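Local coordinates for tubulin-specific chaperone, putative (Trypanosoma brucei, PDB 4B6M), which probably binds alpha-tubulin and microtubule plus ends as tubulin-binding cofactor B, of which this chain is the CAP-Gly domain, at residues A[68-71]-A[72-75]. Numbering follows the deposited sequence.
With FMT (formic acid), chain F.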
ATOM      1  N   PHE A  68      -3.123   1.693  -3.593  1.00  7.89           N
ATOM      2  CA  PHE A  68      -3.011   0.434  -4.316  1.00  7.76           C
ATOM      3  C   PHE A  68      -1.954   0.666  -5.348  1.00  7.42           C
ATOM      4  O   PHE A  68      -2.084   1.580  -6.176  1.00  7.50           O
ATOM      5  CB  PHE A  68      -4.309   0.053  -5.031  1.00  8.41           C
ATOM      6  CG  PHE A  68      -5.416  -0.316  -4.105  1.00  9.03           C
ATOM      7  CD1 PHE A  68      -5.564  -1.623  -3.631  1.00  9.58           C
ATOM      8  CD2 PHE A  68      -6.315   0.660  -3.688  1.00  9.20           C
ATOM      9  CE1 PHE A  68      -6.572  -1.932  -2.757  1.00  9.92           C
ATOM     10  CE2 PHE A  68      -7.347   0.355  -2.803  1.00  9.27           C
ATOM     11  CZ  PHE A  68      -7.483  -0.956  -2.349  1.00  9.58           C
ATOM     12  N   LEU A  69      -0.902  -0.125  -5.270  1.00  7.11           N
ATOM     13  CA  LEU A  69       0.227   0.081  -6.152  1.00  7.32           C
ATOM     14  C   LEU A  69       0.530  -1.188  -6.888  1.00  7.18           C
ATOM     15  O   LEU A  69       0.203  -2.260  -6.425  1.00  6.79           O
ATOM     16  CB  LEU A  69       1.493   0.405  -5.324  1.00  7.89           C
ATOM     17  CG  LEU A  69       1.643   1.698  -4.507  1.00  8.45           C
ATOM     18  CD1 LEU A  69       0.581   1.906  -3.433  1.00  8.99           C
ATOM     19  CD2 LEU A  69       2.996   1.716  -3.824  1.00  9.45           C
ATOM     20  N   ARG A  70       1.178  -1.076  -8.039  1.00  7.43           N
ATOM     21  CA  ARG A  70       1.751  -2.264  -8.678  1.00  8.37           C
ATOM     22  C   ARG A  70       2.950  -2.741  -7.892  1.00  8.54           C
ATOM     23  O   ARG A  70       3.642  -1.943  -7.265  1.00  8.26           O
ATOM     24  CB  ARG A  70       2.165  -1.956 -10.114  1.00  8.98           C
ATOM     25  CG  ARG A  70       0.984  -1.664 -10.999  1.00  9.65           C
ATOM     26  CD  ARG A  70       0.061  -2.852 -11.133  1.00 10.10           C
ATOM     27  NE  ARG A  70      -0.709  -2.681 -12.341  1.00 11.65           N
ATOM     28  CZ  ARG A  70      -1.672  -3.486 -12.736  1.00 12.09           C
ATOM     29  NH1 ARG A  70      -2.016  -4.526 -11.995  1.00 11.87           N
ATOM     30  NH2 ARG A  70      -2.296  -3.217 -13.884  1.00 12.91           N
ATOM     31  N   PRO A  71       3.224  -4.050  -7.920  1.00  8.94           N
ATOM     32  CA  PRO A  71       4.370  -4.594  -7.208  1.00  9.16           C
ATOM     33  C   PRO A  71       5.692  -3.919  -7.556  1.00  9.55           C
ATOM     34  O   PRO A  71       6.550  -3.785  -6.651  1.00  9.57           O
ATOM     35  CB  PRO A  71       4.365  -6.094  -7.611  1.00  9.16           C
ATOM     36  CG  PRO A  71       2.910  -6.374  -7.868  1.00  9.11           C
ATOM     37  CD  PRO A  71       2.332  -5.099  -8.451  1.00  9.20           C
ATOM     38  N   ASP A  72       5.852  -3.445  -8.804  1.00 10.02           N
ATOM     39  CA  ASP A  72       7.122  -2.828  -9.167  0.50 10.51           C
ATOM     40  C   ASP A  72       7.376  -1.525  -8.418  1.00 10.74           C
ATOM     41  O   ASP A  72       8.528  -1.096  -8.315  1.00 11.48           O
ATOM     42  CB  ASP A  72       7.252  -2.639 -10.677  0.50 11.36           C
ATOM     43  CG  ASP A  72       7.561  -3.934 -11.403  0.50 11.90           C
ATOM     44  OD1 ASP A  72       8.313  -4.784 -10.876  0.50 13.13           O
ATOM     45  OD2 ASP A  72       7.056  -4.099 -12.523  0.50 12.48           O
ATOM     46  N   GLN A  73       6.316  -0.941  -7.855  1.00 10.07           N
ATOM     47  CA  GLN A  73       6.415   0.302  -7.093  0.50 10.13           C
ATOM     48  C   GLN A  73       6.743   0.111  -5.647  1.00 10.03           C
ATOM     49  O   GLN A  73       6.977   1.080  -4.911  1.00 10.33           O
ATOM     50  CB  GLN A  73       5.100   1.024  -7.132  0.50  9.96           C
ATOM     51  CG  GLN A  73       4.807   1.585  -8.471  0.50 10.28           C
ATOM     52  CD  GLN A  73       3.486   2.220  -8.428  0.50 10.62           C
ATOM     53  OE1 GLN A  73       2.496   1.531  -8.224  0.50 10.83           O
ATOM     54  NE2 GLN A  73       3.448   3.549  -8.555  0.50 10.62           N
ATOM     55  N   VAL A  74       6.775  -1.140  -5.215  1.00  9.90           N
ATOM     56  CA  VAL A  74       6.922  -1.489  -3.797  1.00 10.53           C
ATOM     57  C   VAL A  74       8.265  -2.158  -3.537  1.00 11.28           C
ATOM     58  O   VAL A  74       8.541  -3.267  -4.036  1.00 11.67           O
ATOM     59  CB  VAL A  74       5.762  -2.402  -3.349  1.00 10.97           C
ATOM     60  CG1 VAL A  74       5.851  -2.748  -1.870  1.00 10.77           C
ATOM     61  CG2 VAL A  74       4.445  -1.719  -3.670  1.00 10.42           C
ATOM     62  N   GLU A  75       9.092  -1.487  -2.734  1.00 11.59           N
ATOM     63  CA  GLU A  75      10.333  -2.092  -2.254  1.00 12.01           C
ATOM     64  C   GLU A  75      10.150  -2.617  -0.834  1.00 11.73           C
ATOM     65  O   GLU A  75      10.022  -1.827   0.103  1.00 12.15           O
ATOM     66  CB  GLU A  75      11.485  -1.083  -2.302  1.00 12.41           C
ATOM     67  CG  GLU A  75      12.787  -1.631  -1.704  1.00 13.26           C
ATOM     68  CD  GLU A  75      13.892  -0.589  -1.611  1.00 13.58           C
ATOM     69  OE1 GLU A  75      13.841   0.439  -2.299  1.00 14.89           O
ATOM     70  OE2 GLU A  75      14.836  -0.806  -0.824  1.00 15.60           O
TER
HETATM   71  C   FMT F1236       0.246   3.290  -8.987  1.00 21.93           C
HETATM   72  O1  FMT F1236       0.422   2.074  -9.191  1.00 23.52           O
HETATM   73  O2  FMT F1236       1.165   4.134  -8.818  1.00 21.30           O
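The flat carboxamide of Q73 has R70 at its OE1 edge, L69 over one face and a formic acid alongside. R70 N donates to Q73 OE1 at 2.9 Å, in the carbonyl plane, though the N-H is bent (137°). L69 CB stands well off the plane, 3.3 Å from Q73 OE1. The formic acid, probably from the crystallisation liquor, meets the OE1/NE2 edge side by side, O1 opposite OE1 and O2 opposite NE2, displaced slightly away from L69; its very short distances to Q73, deposited in two conformers, make the details there doubtful. With CG beside its own N (chi1 -71°) and the chain extended beyond it, Q73 reaches back across the turn to R70 N.

This 3-10 turn links the outermost strands, within this chain, of the SH3-like CAP-Gly sheet. Q73 N bonds to R70 O at 2.9 Å and V74 N to P71 O at 3.0 Å. On the inner side L69 CD2 packs against V74 CG2 at 3.7 Å, the side chains crossing at about a right angle beside C14. R70 sends its guanidinium away, hydrogen-bonding P34 O and Y36 O and making a cation-pi contact with W37.

R70 N-H is thus shared between Q73 OE1 and, weakly, formate O1, consistent with the bend. Just after strand 66-69, a side-chain amide accepts a main-chain N-H, which ties Q73 back to R70 and helps fix the amide's rotation.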